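Local coordinates for protein possible prolidase (Bifidobacterium longum NCC2705, PDB 2P9B) that is probably a hydrolase of the amidohydrolase family that cleaves carbon–nitrogen bonds, although its exact substrate remains uncertain, at residues I68-L73 and A377-N382; Y288-P293 and A383-V388; P293-G298 and E361-Y366. One frame throughout, in Å; residues are numbered along the deposited sequence.

Interaction 1: I68-L73 and A377-N382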
ATOM      1  N   ILE A  68       9.455   7.169  19.418  1.00 15.18           N
ATOM      2  CA  ILE A  68       8.618   5.987  19.243  1.00 15.11           C
ATOM      3  C   ILE A  68       9.154   5.290  17.998  1.00 15.27           C
ATOM      4  O   ILE A  68       9.514   5.957  17.028  1.00 16.25           O
ATOM      5  CB  ILE A  68       7.128   6.357  18.991  1.00 16.29           C
ATOM      6  CG1 ILE A  68       6.402   6.578  20.323  1.00 18.84           C
ATOM      7  CG2 ILE A  68       6.429   5.252  18.197  1.00 15.97           C
ATOM      8  CD1 ILE A  68       6.877   7.773  21.093  1.00 21.62           C
ATOM      9  N   VAL A  69       9.245   3.966  18.029  1.00 13.29           N
ATOM     10  CA  VAL A  69       9.695   3.239  16.848  1.00 12.74           C
ATOM     11  C   VAL A  69       8.638   2.191  16.553  1.00 13.24           C
ATOM     12  O   VAL A  69       8.118   1.548  17.463  1.00 12.81           O
ATOM     13  CB  VAL A  69      11.060   2.548  17.051  1.00 13.94           C
ATOM     14  CG1 VAL A  69      10.975   1.539  18.175  1.00 17.14           C
ATOM     15  CG2 VAL A  69      11.490   1.868  15.748  1.00 15.21           C
HETATM   16  N   MSE A  70       8.313   2.043  15.276  1.00 12.29           N
HETATM   17  CA  MSE A  70       7.302   1.096  14.844  1.00 12.47           C
HETATM   18  C   MSE A  70       7.743   0.497  13.519  1.00 12.61           C
HETATM   19  O   MSE A  70       8.750   0.920  12.950  1.00 11.07           O
HETATM   20  CB  MSE A  70       5.939   1.807  14.685  1.00 13.34           C
HETATM   21  CG  MSE A  70       5.864   2.879  13.569  1.00 15.40           C
HETATM   22 SE   MSE A  70       4.128   3.620  13.216  1.00 20.97          SE
HETATM   23  CE  MSE A  70       3.393   2.136  12.275  1.00 18.80           C
ATOM     24  N   PRO A  71       7.016  -0.521  13.028  1.00 11.28           N
ATOM     25  CA  PRO A  71       7.413  -1.108  11.747  1.00 10.58           C
ATOM     26  C   PRO A  71       7.215  -0.043  10.671  1.00  9.58           C
ATOM     27  O   PRO A  71       6.374   0.843  10.826  1.00 11.19           O
ATOM     28  CB  PRO A  71       6.427  -2.261  11.562  1.00  9.42           C
ATOM     29  CG  PRO A  71       6.062  -2.647  12.985  1.00 10.89           C
ATOM     30  CD  PRO A  71       5.919  -1.290  13.644  1.00 12.16           C
ATOM     31  N   GLY A  72       7.973  -0.128   9.587  1.00  9.49           N
ATOM     32  CA  GLY A  72       7.800   0.854   8.531  1.00 10.01           C
ATOM     33  C   GLY A  72       6.401   0.748   7.953  1.00 10.08           C
ATOM     34  O   GLY A  72       5.806  -0.336   7.948  1.00 11.17           O
ATOM     35  N   LEU A  73       5.852   1.864   7.479  1.00  9.42           N
ATOM     36  CA  LEU A  73       4.520   1.815   6.880  1.00  9.82           C
ATOM     37  C   LEU A  73       4.615   1.102   5.539  1.00 10.93           C
ATOM     38  O   LEU A  73       5.677   1.038   4.937  1.00 11.79           O
ATOM     39  CB  LEU A  73       3.957   3.227   6.666  1.00 10.44           C
ATOM     40  CG  LEU A  73       3.609   4.040   7.921  1.00 10.50           C
ATOM     41  CD1 LEU A  73       3.154   5.438   7.525  1.00 11.47           C
ATOM     42  CD2 LEU A  73       2.504   3.316   8.699  1.00 12.17           C
ATOM     43  N   ALA A 377      -3.177  -2.491  10.254  1.00 10.34           N
ATOM     44  CA  ALA A 377      -3.522  -2.679   8.849  1.00 10.48           C
ATOM     45  C   ALA A 377      -2.399  -2.177   7.944  1.00 10.72           C
ATOM     46  O   ALA A 377      -2.090  -2.791   6.929  1.00 11.57           O
ATOM     47  CB  ALA A 377      -4.820  -1.934   8.531  1.00 11.54           C
ATOM     48  N   ALA A 378      -1.779  -1.071   8.339  1.00 10.68           N
ATOM     49  CA  ALA A 378      -0.710  -0.472   7.548  1.00 10.51           C
ATOM     50  C   ALA A 378       0.605  -1.232   7.624  1.00 11.49           C
ATOM     51  O   ALA A 378       1.494  -1.015   6.798  1.00 11.88           O
ATOM     52  CB  ALA A 378      -0.483   0.971   7.987  1.00 10.52           C
ATOM     53  N   THR A 379       0.740  -2.115   8.609  1.00 10.36           N
ATOM     54  CA  THR A 379       1.988  -2.851   8.777  1.00 10.35           C
ATOM     55  C   THR A 379       1.854  -4.363   8.630  1.00 10.66           C
ATOM     56  O   THR A 379       2.097  -4.915   7.560  1.00 11.26           O
ATOM     57  CB  THR A 379       2.628  -2.518  10.157  1.00 11.61           C
ATOM     58  OG1 THR A 379       1.688  -2.793  11.205  1.00 12.84           O
ATOM     59  CG2 THR A 379       3.015  -1.049  10.226  1.00 12.26           C
ATOM     60  N   ALA A 380       1.456  -5.026   9.708  1.00 12.14           N
ATOM     61  CA  ALA A 380       1.314  -6.475   9.700  1.00 12.50           C
ATOM     62  C   ALA A 380       0.334  -7.000   8.652  1.00 11.82           C
ATOM     63  O   ALA A 380       0.668  -7.914   7.901  1.00 12.88           O
ATOM     64  CB  ALA A 380       0.899  -6.958  11.088  1.00 13.56           C
ATOM     65  N   VAL A 381      -0.871  -6.432   8.597  1.00 11.46           N
ATOM     66  CA  VAL A 381      -1.852  -6.910   7.629  1.00 10.62           C
ATOM     67  C   VAL A 381      -1.390  -6.660   6.195  1.00 11.13           C
ATOM     68  O   VAL A 381      -1.449  -7.567   5.368  1.00 10.68           O
ATOM     69  CB  VAL A 381      -3.253  -6.272   7.843  1.00  9.72           C
ATOM     70  CG1 VAL A 381      -4.244  -6.878   6.859  1.00 10.45           C
ATOM     71  CG2 VAL A 381      -3.726  -6.499   9.279  1.00 11.78           C
ATOM     72  N   ASN A 382      -0.927  -5.446   5.902  1.00 10.66           N
ATOM     73  CA  ASN A 382      -0.427  -5.119   4.561  1.00 10.71           C
ATOM     74  C   ASN A 382       0.690  -6.101   4.176  1.00 11.14           C
ATOM     75  O   ASN A 382       0.756  -6.560   3.038  1.00 11.47           O
ATOM     76  CB  ASN A 382       0.132  -3.683   4.519  1.00 11.19           C
ATOM     77  CG  ASN A 382      -0.825  -2.671   3.871  1.00 10.58           C
ATOM     78  OD1 ASN A 382      -0.519  -1.468   3.803  1.00 13.42           O
ATOM     79  ND2 ASN A 382      -1.965  -3.143   3.390  1.00  9.54           N
TER
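T379 presses its methyl group into a seat made by M70, P71 and the backbone of G72, and this is where the contact is tight. Its CG2 lies 3.7 Å from G72 O and 3.8 Å from M70 CE. The ring of P71 closes the seat, with P71 CB 3.9 Å from T379 CG2. Selenomethionine M70 reaches across because its chain bends at the last torsion (chi3 -75°), which brings CE round to the methyl; the two side chains cross obliquely. Next to this cluster, L73 CD2 rests on A378 CB at 3.9 Å, the small alanine leaving room for the leucine methyl. The backbones come closest at L73 and T379, whose CA atoms are 5.6 Å apart.

Threonine suits its place because its two branches do different work. With chi1 at 56°, OG1 sits between the backbone N and the carbonyl carbon and is hydrogen-bonded to L375 O one turn earlier, so the polar branch is satisfied within the helix while CG2 serves the apolar seat. The helix is locally widened here: a pi-type turn spans 377-381, and N382 N makes a weak bond of 3.1 Å to A377 O.

The packing thins beyond T379, where A380 and V381 are partly exposed and turn no atom into the seat; the side chain of A380 comes no nearer than 7.0 Å to the atoms of 68-73, and V381 packs on M339 instead. M70, by contrast, is flanked by V22, L404 and L406 of the neighbouring strands and also touches L375. Through strand 68-78, the sheet that also holds strands 19-22 and 403-406 packs on helix 371-385, a join consistent with the amidohydrolase fold, in which a beta-rich part flanks a TIM barrel.

Interaction 2: Y288-P293 and A383-V388; sequences YSALIP and ASILGV
I385 lays its forked side chain over the methyl of A290, and these two residues carry the apolar half of the contact. I385 CD1 comes to 3.7 Å from A290 CB, and its CG1 follows at 3.8 Å. The branch CG2 touches the same methyl at 4.0 Å, so a single alanine is met by three carbons of the isoleucine, and its small size lets them come this close. Beyond it, I292 CD1 meets I385 CD1 tip to tip at 4.2 Å. An alanine in place of I385 would probably take from A290 and the tip of I292 the contacts of CG1, CG2 and CD1, and open a gap there.

Strand 290-292 is an edge strand of the parallel sheet with 202-205, 243-247 and 263-264, consistent with the TIM barrel of the family. Its L291 faces A333 of helix 313-335 outside, while A290 and I292 meet the end of helix 371-385. The helix end itself closes with a Schellman motif, where G387 takes the positive phi (73°) that glycine tolerates easily.

Y288 makes the polar half. Y288 OH lies 3.7 Å from S384 O, and a water bridges the pair. That water stands at the ring edge, in plane, 2.7 Å from Y288 OH, and donates a weak bond of 3.3 Å to S384 O. The next carbonyl, I385 O, is hydrogen-bonded to R286 NH1.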
ATOM      1  N   TYR A 288      -7.774 -16.664   0.081  1.00 15.97           N
ATOM      2  CA  TYR A 288      -8.593 -15.567   0.583  1.00 15.66           C
ATOM      3  C   TYR A 288      -8.283 -14.306  -0.211  1.00 14.45           C
ATOM      4  O   TYR A 288      -7.243 -14.212  -0.848  1.00 14.49           O
ATOM      5  CB  TYR A 288      -8.299 -15.320   2.069  1.00 17.65           C
ATOM      6  CG  TYR A 288      -7.010 -14.576   2.325  1.00 18.24           C
ATOM      7  CD1 TYR A 288      -6.993 -13.184   2.424  1.00 20.38           C
ATOM      8  CD2 TYR A 288      -5.800 -15.257   2.448  1.00 20.32           C
ATOM      9  CE1 TYR A 288      -5.803 -12.492   2.638  1.00 19.92           C
ATOM     10  CE2 TYR A 288      -4.609 -14.577   2.662  1.00 21.22           C
ATOM     11  CZ  TYR A 288      -4.616 -13.195   2.755  1.00 22.18           C
ATOM     12  OH  TYR A 288      -3.435 -12.514   2.954  1.00 23.30           O
ATOM     13  N   SER A 289      -9.199 -13.343  -0.171  1.00 14.05           N
ATOM     14  CA  SER A 289      -8.998 -12.081  -0.867  1.00 12.94           C
ATOM     15  C   SER A 289      -9.018 -10.982   0.178  1.00 12.54           C
ATOM     16  O   SER A 289      -9.614 -11.142   1.239  1.00 13.92           O
ATOM     17  CB  SER A 289     -10.097 -11.859  -1.906  1.00 14.30           C
ATOM     18  OG  SER A 289      -9.981 -12.795  -2.960  1.00 13.37           O
ATOM     19  N   ALA A 290      -8.340  -9.877  -0.108  1.00 11.78           N
ATOM     20  CA  ALA A 290      -8.294  -8.766   0.826  1.00 11.68           C
ATOM     21  C   ALA A 290      -8.858  -7.517   0.168  1.00 11.53           C
ATOM     22  O   ALA A 290      -8.940  -7.436  -1.055  1.00 12.39           O
ATOM     23  CB  ALA A 290      -6.855  -8.515   1.278  1.00 10.59           C
ATOM     24  N   LEU A 291      -9.255  -6.555   0.990  1.00 11.78           N
ATOM     25  CA  LEU A 291      -9.803  -5.298   0.492  1.00 11.53           C
ATOM     26  C   LEU A 291      -8.845  -4.143   0.779  1.00  9.94           C
ATOM     27  O   LEU A 291      -8.321  -4.035   1.885  1.00 11.09           O
ATOM     28  CB  LEU A 291     -11.145  -5.018   1.171  1.00 10.65           C
ATOM     29  CG  LEU A 291     -11.797  -3.664   0.875  1.00 11.53           C
ATOM     30  CD1 LEU A 291     -12.213  -3.589  -0.585  1.00 13.54           C
ATOM     31  CD2 LEU A 291     -13.001  -3.478   1.770  1.00 12.99           C
ATOM     32  N   ILE A 292      -8.608  -3.293  -0.222  1.00 11.14           N
ATOM     33  CA  ILE A 292      -7.747  -2.113  -0.067  1.00 10.53           C
ATOM     34  C   ILE A 292      -8.663  -0.941  -0.445  1.00 10.90           C
ATOM     35  O   ILE A 292      -8.689  -0.513  -1.594  1.00 12.35           O
ATOM     36  CB  ILE A 292      -6.533  -2.133  -1.040  1.00 11.57           C
ATOM     37  CG1 ILE A 292      -5.809  -3.484  -0.970  1.00 12.27           C
ATOM     38  CG2 ILE A 292      -5.532  -1.029  -0.651  1.00 11.93           C
ATOM     39  CD1 ILE A 292      -5.166  -3.771   0.359  1.00 14.04           C
ATOM     40  N   PRO A 293      -9.427  -0.409   0.524  1.00 11.78           N
ATOM     41  CA  PRO A 293     -10.356   0.703   0.279  1.00 12.23           C
ATOM     42  C   PRO A 293      -9.833   1.919  -0.476  1.00 12.26           C
ATOM     43  O   PRO A 293     -10.567   2.518  -1.261  1.00 14.02           O
ATOM     44  CB  PRO A 293     -10.837   1.073   1.683  1.00 13.88           C
ATOM     45  CG  PRO A 293     -10.736  -0.220   2.431  1.00 14.41           C
ATOM     46  CD  PRO A 293      -9.400  -0.750   1.958  1.00 11.34           C
ATOM     47  N   ALA A 383       1.569  -6.415   5.127  1.00 10.41           N
ATOM     48  CA  ALA A 383       2.673  -7.335   4.863  1.00  9.59           C
ATOM     49  C   ALA A 383       2.140  -8.701   4.446  1.00 10.38           C
ATOM     50  O   ALA A 383       2.623  -9.291   3.481  1.00 12.01           O
ATOM     51  CB  ALA A 383       3.567  -7.467   6.099  1.00 10.36           C
ATOM     52  N   SER A 384       1.141  -9.202   5.169  1.00 11.18           N
ATOM     53  CA  SER A 384       0.561 -10.499   4.836  1.00 11.51           C
ATOM     54  C   SER A 384      -0.124 -10.429   3.478  1.00 11.55           C
ATOM     55  O   SER A 384       0.030 -11.315   2.641  1.00 12.96           O
ATOM     56  CB  SER A 384      -0.461 -10.929   5.897  1.00 12.28           C
ATOM     57  OG  SER A 384       0.166 -11.164   7.143  1.00 15.75           O
ATOM     58  N   ILE A 385      -0.876  -9.360   3.255  1.00 11.35           N
ATOM     59  CA  ILE A 385      -1.582  -9.196   1.998  1.00 10.71           C
ATOM     60  C   ILE A 385      -0.622  -9.195   0.812  1.00 11.73           C
ATOM     61  O   ILE A 385      -0.890  -9.835  -0.201  1.00 12.97           O
ATOM     62  CB  ILE A 385      -2.408  -7.891   1.995  1.00 11.62           C
ATOM     63  CG1 ILE A 385      -3.530  -7.997   3.034  1.00 11.41           C
ATOM     64  CG2 ILE A 385      -2.978  -7.630   0.609  1.00 13.66           C
ATOM     65  CD1 ILE A 385      -4.317  -6.722   3.222  1.00 11.74           C
ATOM     66  N   LEU A 386       0.505  -8.503   0.951  1.00 11.68           N
ATOM     67  CA  LEU A 386       1.487  -8.427  -0.132  1.00 11.71           C
ATOM     68  C   LEU A 386       2.417  -9.633  -0.199  1.00 12.20           C
ATOM     69  O   LEU A 386       3.289  -9.707  -1.076  1.00 13.33           O
ATOM     70  CB  LEU A 386       2.319  -7.150  -0.003  1.00 11.32           C
ATOM     71  CG  LEU A 386       1.537  -5.838  -0.088  1.00 10.99           C
ATOM     72  CD1 LEU A 386       2.508  -4.670  -0.079  1.00 10.25           C
ATOM     73  CD2 LEU A 386       0.705  -5.812  -1.355  1.00 13.55           C
ATOM     74  N   GLY A 387       2.231 -10.572   0.724  1.00 11.71           N
ATOM     75  CA  GLY A 387       3.048 -11.775   0.741  1.00 12.23           C
ATOM     76  C   GLY A 387       4.486 -11.601   1.199  1.00 14.00           C
ATOM     77  O   GLY A 387       5.362 -12.392   0.834  1.00 15.61           O
ATOM     78  N   VAL A 388       4.743 -10.581   2.010  1.00 12.56           N
ATOM     79  CA  VAL A 388       6.097 -10.337   2.491  1.00 13.34           C
ATOM     80  C   VAL A 388       6.193 -10.364   4.020  1.00 13.46           C
ATOM     81  O   VAL A 388       7.175  -9.898   4.592  1.00 13.69           O
ATOM     82  CB  VAL A 388       6.623  -8.975   1.982  1.00 12.10           C
ATOM     83  CG1 VAL A 388       6.767  -9.013   0.460  1.00 12.92           C
ATOM     84  CG2 VAL A 388       5.665  -7.859   2.389  1.00 11.48           C
TER
HETATM   85  O   HOH W   1      -1.366 -14.153   3.719  1.00 31.11           O

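Interaction 3: P293-G298 and E361-Y366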
ATOM      1  N   PRO A 293      -9.427  -0.409   0.524  1.00 11.78           N
ATOM      2  CA  PRO A 293     -10.356   0.703   0.279  1.00 12.23           C
ATOM      3  C   PRO A 293      -9.833   1.919  -0.476  1.00 12.26           C
ATOM      4  O   PRO A 293     -10.567   2.518  -1.261  1.00 14.02           O
ATOM      5  CB  PRO A 293     -10.837   1.073   1.683  1.00 13.88           C
ATOM      6  CG  PRO A 293     -10.736  -0.220   2.431  1.00 14.41           C
ATOM      7  CD  PRO A 293      -9.400  -0.750   1.958  1.00 11.34           C
ATOM      8  N   THR A 294      -8.579   2.289  -0.236  1.00 13.08           N
ATOM      9  CA  THR A 294      -7.985   3.461  -0.880  1.00 13.49           C
ATOM     10  C   THR A 294      -8.911   4.674  -0.757  1.00 13.04           C
ATOM     11  O   THR A 294      -9.183   5.372  -1.735  1.00 13.30           O
ATOM     12  CB  THR A 294      -7.679   3.204  -2.379  1.00 16.55           C
ATOM     13  OG1 THR A 294      -8.900   3.167  -3.124  1.00 22.12           O
ATOM     14  CG2 THR A 294      -6.966   1.875  -2.554  1.00 15.18           C
ATOM     15  N   LEU A 295      -9.378   4.928   0.462  1.00 12.46           N
ATOM     16  CA  LEU A 295     -10.274   6.050   0.709  1.00 12.81           C
ATOM     17  C   LEU A 295      -9.644   7.377   0.301  1.00 12.80           C
ATOM     18  O   LEU A 295     -10.339   8.293  -0.131  1.00 12.33           O
ATOM     19  CB  LEU A 295     -10.678   6.097   2.183  1.00 13.73           C
ATOM     20  CG  LEU A 295     -11.430   4.854   2.676  1.00 14.97           C
ATOM     21  CD1 LEU A 295     -11.826   5.038   4.130  1.00 17.07           C
ATOM     22  CD2 LEU A 295     -12.664   4.625   1.816  1.00 15.22           C
ATOM     23  N   SER A 296      -8.328   7.475   0.441  1.00 12.70           N
ATOM     24  CA  SER A 296      -7.607   8.689   0.066  1.00 12.55           C
ATOM     25  C   SER A 296      -7.820   9.084  -1.393  1.00 11.95           C
ATOM     26  O   SER A 296      -7.714  10.261  -1.746  1.00 13.86           O
ATOM     27  CB  SER A 296      -6.104   8.507   0.298  1.00 10.75           C
ATOM     28  OG  SER A 296      -5.790   8.450   1.669  1.00 14.46           O
ATOM     29  N   ALA A 297      -8.108   8.107  -2.247  1.00 12.65           N
ATOM     30  CA  ALA A 297      -8.292   8.394  -3.662  1.00 14.08           C
ATOM     31  C   ALA A 297      -9.697   8.853  -4.035  1.00 14.80           C
ATOM     32  O   ALA A 297      -9.870   9.622  -4.975  1.00 17.92           O
ATOM     33  CB  ALA A 297      -7.906   7.175  -4.498  1.00 15.24           C
ATOM     34  N   GLY A 298     -10.701   8.403  -3.293  1.00 16.12           N
ATOM     35  CA  GLY A 298     -12.059   8.789  -3.631  1.00 17.02           C
ATOM     36  C   GLY A 298     -12.615  10.019  -2.942  1.00 18.24           C
ATOM     37  O   GLY A 298     -13.282  10.843  -3.575  1.00 18.19           O
ATOM     38  N   GLU A 361      -5.956   7.645   9.109  1.00 13.52           N
ATOM     39  CA  GLU A 361      -6.914   8.536   9.754  1.00 15.32           C
ATOM     40  C   GLU A 361      -8.292   8.360   9.140  1.00 15.68           C
ATOM     41  O   GLU A 361      -9.306   8.441   9.838  1.00 16.11           O
ATOM     42  CB  GLU A 361      -6.471   9.998   9.634  1.00 19.42           C
ATOM     43  CG  GLU A 361      -5.423  10.382  10.669  1.00 25.28           C
ATOM     44  CD  GLU A 361      -5.516  11.837  11.105  1.00 28.31           C
ATOM     45  OE1 GLU A 361      -4.895  12.180  12.134  1.00 29.29           O
ATOM     46  OE2 GLU A 361      -6.197  12.636  10.424  1.00 28.77           O
ATOM     47  N   LEU A 362      -8.324   8.106   7.833  1.00 14.66           N
ATOM     48  CA  LEU A 362      -9.582   7.913   7.128  1.00 14.06           C
ATOM     49  C   LEU A 362     -10.251   6.588   7.496  1.00 14.21           C
ATOM     50  O   LEU A 362     -11.473   6.518   7.564  1.00 14.80           O
ATOM     51  CB  LEU A 362      -9.366   7.994   5.612  1.00 13.67           C
ATOM     52  CG  LEU A 362      -8.899   9.356   5.081  1.00 15.18           C
ATOM     53  CD1 LEU A 362      -8.666   9.272   3.582  1.00 16.51           C
ATOM     54  CD2 LEU A 362      -9.938  10.427   5.396  1.00 16.47           C
ATOM     55  N   LEU A 363      -9.464   5.538   7.726  1.00 13.93           N
ATOM     56  CA  LEU A 363     -10.043   4.252   8.107  1.00 13.69           C
ATOM     57  C   LEU A 363     -10.686   4.380   9.488  1.00 14.16           C
ATOM     58  O   LEU A 363     -11.690   3.734   9.790  1.00 14.80           O
ATOM     59  CB  LEU A 363      -8.976   3.155   8.118  1.00 13.81           C
ATOM     60  CG  LEU A 363      -8.483   2.712   6.733  1.00 13.53           C
ATOM     61  CD1 LEU A 363      -7.314   1.753   6.891  1.00 15.97           C
ATOM     62  CD2 LEU A 363      -9.612   2.045   5.958  1.00 14.17           C
ATOM     63  N   VAL A 364     -10.106   5.222  10.331  1.00 13.70           N
ATOM     64  CA  VAL A 364     -10.667   5.429  11.657  1.00 14.97           C
ATOM     65  C   VAL A 364     -11.940   6.269  11.563  1.00 14.98           C
ATOM     66  O   VAL A 364     -12.952   5.948  12.178  1.00 15.74           O
ATOM     67  CB  VAL A 364      -9.664   6.153  12.591  1.00 15.23           C
ATOM     68  CG1 VAL A 364     -10.339   6.494  13.917  1.00 16.78           C
ATOM     69  CG2 VAL A 364      -8.452   5.271  12.836  1.00 14.30           C
ATOM     70  N   ALA A 365     -11.889   7.339  10.777  1.00 16.38           N
ATOM     71  CA  ALA A 365     -13.039   8.229  10.649  1.00 17.15           C
ATOM     72  C   ALA A 365     -14.212   7.688   9.832  1.00 17.81           C
ATOM     73  O   ALA A 365     -15.366   8.027  10.105  1.00 19.09           O
ATOM     74  CB  ALA A 365     -12.589   9.569  10.079  1.00 19.06           C
ATOM     75  N   TYR A 366     -13.925   6.843   8.846  1.00 17.69           N
ATOM     76  CA  TYR A 366     -14.971   6.307   7.974  1.00 18.01           C
ATOM     77  C   TYR A 366     -15.278   4.815   8.057  1.00 18.32           C
ATOM     78  O   TYR A 366     -16.407   4.408   7.783  1.00 18.44           O
ATOM     79  CB  TYR A 366     -14.640   6.641   6.513  1.00 19.31           C
ATOM     80  CG  TYR A 366     -14.739   8.110   6.172  1.00 19.94           C
ATOM     81  CD1 TYR A 366     -15.942   8.666   5.732  1.00 22.59           C
ATOM     82  CD2 TYR A 366     -13.636   8.952   6.312  1.00 20.52           C
ATOM     83  CE1 TYR A 366     -16.042  10.026   5.441  1.00 23.00           C
ATOM     84  CE2 TYR A 366     -13.726  10.314   6.027  1.00 22.14           C
ATOM     85  CZ  TYR A 366     -14.934  10.844   5.591  1.00 24.47           C
ATOM     86  OH  TYR A 366     -15.032  12.191   5.316  1.00 24.44           O
TER
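L295 projects from helix 295-303 onto the flank of helix 356-367 and has more surface covered by this contact than any other residue in it. Its CB begins the encounter, 4.0 Å from L362 CD1. CG, placed beside the backbone N and anti to the carbonyl carbon (chi1 -61°), then carries the fork outward. With chi2 at -178°, CD1 continues the chain in extended form and becomes the probing tip. That one methyl settles among three residues of the facing helix: it is 3.8 Å from L362 O, 4.0 Å from Y366 CB and 4.1 Å from L363 CD2. The other methyl, CD2, is directed away from helix 356-367. Leucine suits the place, since its branch at CG lets one methyl fill the groove between successive helix turns while the other is left for different neighbours.

L362 O, though touched by this methyl, is not wanting a partner: Y366 N bonds to it at 2.8 Å, and it also lies in plane at the edge of the Y366 ring. P293 extends the apolar patch, its CG 4.3 Å from L363 CD2.

The other margin mixes polar and apolar groups. L362 CD1 lies 3.6 Å from S296 OG, but that hydroxyl is hydrogen-bonded to E359 OE1. The second oxygen of the same carboxylate, E359 OE2, accepts from L295 N, so E359 holds L295 and S296 at two points and a small serine fits beside it.

The contact therefore sits where strand 290-292 gives way to helix 295-303, against helix 356-367, with V327 of helix 313-335 touching both L295 and Y366, and L299 packing against L362 and Y366.

Along the chain the segments come in the order 68-73, 288-293, 293-298, 361-366, 377-382 and 383-388. Interaction 3 is nested inside the loops closed by interactions 1 and 2, which cross each other. Helix 371-385 serves interactions 1 and 2, whose centres are about 14 Å apart; P293 is shared by interactions 2 and 3, with centres about 16 Å apart. Interactions 1 and 3 are about 17 Å apart between centres, linked by the succession of helices 356-367 and 371-385. Together they bind the early strand 68-78, strand 290-292 of the parallel sheet and the late helices into one body, consistent with the amidohydrolase fold.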